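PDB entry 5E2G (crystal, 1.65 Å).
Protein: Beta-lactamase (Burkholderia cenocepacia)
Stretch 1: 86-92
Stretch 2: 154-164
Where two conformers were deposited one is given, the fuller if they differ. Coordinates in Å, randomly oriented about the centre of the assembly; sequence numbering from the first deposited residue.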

# COMPACT_ATOMS: atom_id res chain seq x y z
N PRO A 86 15.00 16.38 6.95
CA PRO A 86 15.78 15.92 5.80
C PRO A 86 16.39 14.56 6.08
O PRO A 86 16.69 14.21 7.22
CB PRO A 86 16.87 16.99 5.68
CG PRO A 86 17.10 17.40 7.09
CD PRO A 86 15.76 17.34 7.77
N ALA A 87 16.56 13.78 5.01
CA ALA A 87 17.20 12.48 5.15
C ALA A 87 18.55 12.61 5.83
O ALA A 87 18.94 11.74 6.62
CB ALA A 87 17.34 11.80 3.79
N GLY A 88 19.28 13.69 5.54
CA GLY A 88 20.58 13.92 6.13
C GLY A 88 20.57 14.04 7.64
O GLY A 88 21.62 13.90 8.27
N LYS A 89 19.40 14.30 8.24
CA LYS A 89 19.31 14.31 9.69
C LYS A 89 19.62 12.94 10.27
O LYS A 89 20.28 12.83 11.31
CB LYS A 89 17.91 14.75 10.13
CG LYS A 89 17.70 14.70 11.62
CD LYS A 89 16.27 15.06 11.99
CE LYS A 89 16.10 15.15 13.50
NZ LYS A 89 14.71 15.53 13.88
N TYR A 90 19.16 11.87 9.61
CA TYR A 90 19.33 10.51 10.10
C TYR A 90 20.48 9.77 9.43
O TYR A 90 20.98 8.79 10.01
CB TYR A 90 18.01 9.75 9.93
CG TYR A 90 16.87 10.47 10.62
CD1 TYR A 90 16.78 10.47 12.00
CD2 TYR A 90 15.92 11.18 9.90
CE1 TYR A 90 15.77 11.13 12.65
CE2 TYR A 90 14.89 11.85 10.54
CZ TYR A 90 14.83 11.83 11.92
OH TYR A 90 13.83 12.48 12.60
N LEU A 91 20.92 10.20 8.26
CA LEU A 91 22.12 9.69 7.60
C LEU A 91 23.10 10.85 7.51
O LEU A 91 23.13 11.57 6.50
CB LEU A 91 21.81 9.12 6.22
CG LEU A 91 20.89 7.91 6.18
CD1 LEU A 91 20.68 7.47 4.74
CD2 LEU A 91 21.45 6.77 7.04
N PRO A 92 23.92 11.07 8.53
CA PRO A 92 24.75 12.27 8.56
C PRO A 92 25.74 12.38 7.42
O PRO A 92 26.14 13.49 7.05
CB PRO A 92 25.47 12.15 9.91
CG PRO A 92 24.61 11.26 10.72
CD PRO A 92 24.02 10.28 9.77
N GLY A 154 11.08 3.04 0.07
CA GLY A 154 12.11 2.22 0.69
C GLY A 154 12.85 3.00 1.75
O GLY A 154 12.98 2.55 2.89
N MSE A 155 13.26 4.22 1.42
CA MSE A 155 13.96 5.08 2.35
C MSE A 155 13.06 5.71 3.41
O MSE A 155 13.54 6.10 4.46
CB MSE A 155 14.71 6.17 1.59
CG MSE A 155 15.99 5.70 0.95
SE MSE A 155 17.18 4.79 2.22
CE MSE A 155 17.46 6.23 3.50
N LEU A 156 11.76 5.83 3.16
CA LEU A 156 10.89 6.35 4.21
C LEU A 156 10.87 5.40 5.40
O LEU A 156 10.98 5.82 6.55
CB LEU A 156 9.47 6.58 3.68
CG LEU A 156 8.45 7.16 4.67
CD1 LEU A 156 8.84 8.57 5.12
CD2 LEU A 156 7.04 7.15 4.08
N GLY A 157 10.74 4.09 5.13
CA GLY A 157 10.71 3.13 6.21
C GLY A 157 12.05 3.02 6.92
O GLY A 157 12.10 2.90 8.15
N TRP A 158 13.14 3.03 6.15
CA TRP A 158 14.47 2.99 6.74
C TRP A 158 14.66 4.12 7.74
O TRP A 158 15.07 3.91 8.88
CB TRP A 158 15.54 3.07 5.65
CG TRP A 158 16.60 2.03 5.75
CD1 TRP A 158 16.43 0.68 5.68
CD2 TRP A 158 18.01 2.25 5.93
NE1 TRP A 158 17.64 0.04 5.81
CE2 TRP A 158 18.62 0.98 5.97
CE3 TRP A 158 18.81 3.38 6.07
CZ2 TRP A 158 20.00 0.81 6.13
CZ3 TRP A 158 20.18 3.22 6.23
CH2 TRP A 158 20.75 1.94 6.26
N LEU A 159 14.33 5.34 7.31
CA LEU A 159 14.60 6.52 8.12
C LEU A 159 13.68 6.60 9.33
O LEU A 159 14.09 7.07 10.39
CB LEU A 159 14.46 7.78 7.26
CG LEU A 159 15.48 7.86 6.12
CD1 LEU A 159 15.07 8.90 5.08
CD2 LEU A 159 16.88 8.14 6.65
N THR A 160 12.43 6.13 9.19
CA THR A 160 11.53 6.05 10.33
C THR A 160 12.06 5.09 11.40
O THR A 160 11.98 5.38 12.60
CB THR A 160 10.15 5.60 9.86
OG1 THR A 160 9.63 6.55 8.92
CG2 THR A 160 9.19 5.46 11.04
N ALA A 161 12.62 3.96 10.97
CA ALA A 161 13.21 3.03 11.93
C ALA A 161 14.41 3.64 12.63
O ALA A 161 14.60 3.44 13.83
CB ALA A 161 13.59 1.73 11.23
N LYS A 162 15.25 4.39 11.89
CA LYS A 162 16.33 5.14 12.53
C LYS A 162 15.79 6.05 13.62
O LYS A 162 16.28 6.05 14.76
CB LYS A 162 17.08 5.97 11.49
CG LYS A 162 18.15 5.23 10.75
CD LYS A 162 19.38 5.01 11.60
CE LYS A 162 20.44 4.28 10.83
NZ LYS A 162 21.64 4.03 11.65
N ALA A 163 14.77 6.84 13.29
CA ALA A 163 14.19 7.78 14.24
C ALA A 163 13.55 7.06 15.43
O ALA A 163 13.59 7.57 16.55
CB ALA A 163 13.16 8.67 13.54
N MSE A 164 12.97 5.88 15.21
CA MSE A 164 12.29 5.17 16.29
C MSE A 164 13.19 4.23 17.08
O MSE A 164 12.73 3.53 17.97
CB MSE A 164 11.10 4.40 15.74
CG MSE A 164 10.06 5.31 15.12
SE MSE A 164 8.46 4.35 14.58
CE MSE A 164 7.54 4.34 16.30

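Residues 154-164 form a helix that begins earlier in the chain, held by successive i to i+4 bonds such as Leu-159 N to Met-155 O (3.1 Å) and Ala-163 N to Leu-159 O (3.0 Å). Against it lies a short, weakly bonded helical turn at about 87-90, in which Tyr-90 N and Leu-91 N both donate to Ala-87 O, each at 3.0 Å. The backbones come nearest at Tyr-90 and Leu-159, whose CA atoms are 6.5 Å apart. No hydrogen bond links the two stretches, so the contact, which buries 346 Å² in total, rests on apolar packing.

Leu-159 is central to it: Leu-159 CD1 meets Ala-87 CB at 3.9 Å, while Leu-159 CD2 lies 3.8 Å from Tyr-90 CB and 4.0 Å from Leu-91 CG, so one branched side chain serves three neighbours. Tyr-90 points toward the helix with chi1 in the m well; its CE1 reaches Ala-163 CB at 3.7 Å, an apolar contact, and the carbonyl oxygen of Leu-159 lies over one ring face. Leu-91 starts out sideways, but its end approaches the helix: CD1 touches the selenomethionine methyl, Met-155 CE, at 3.7 Å, and CD2 meets the edge of the indole at Trp-158 CZ3, 3.9 Å away. The exposed Lys-162 adds an aliphatic contact, its CB 4.2 Å from Tyr-90 CB.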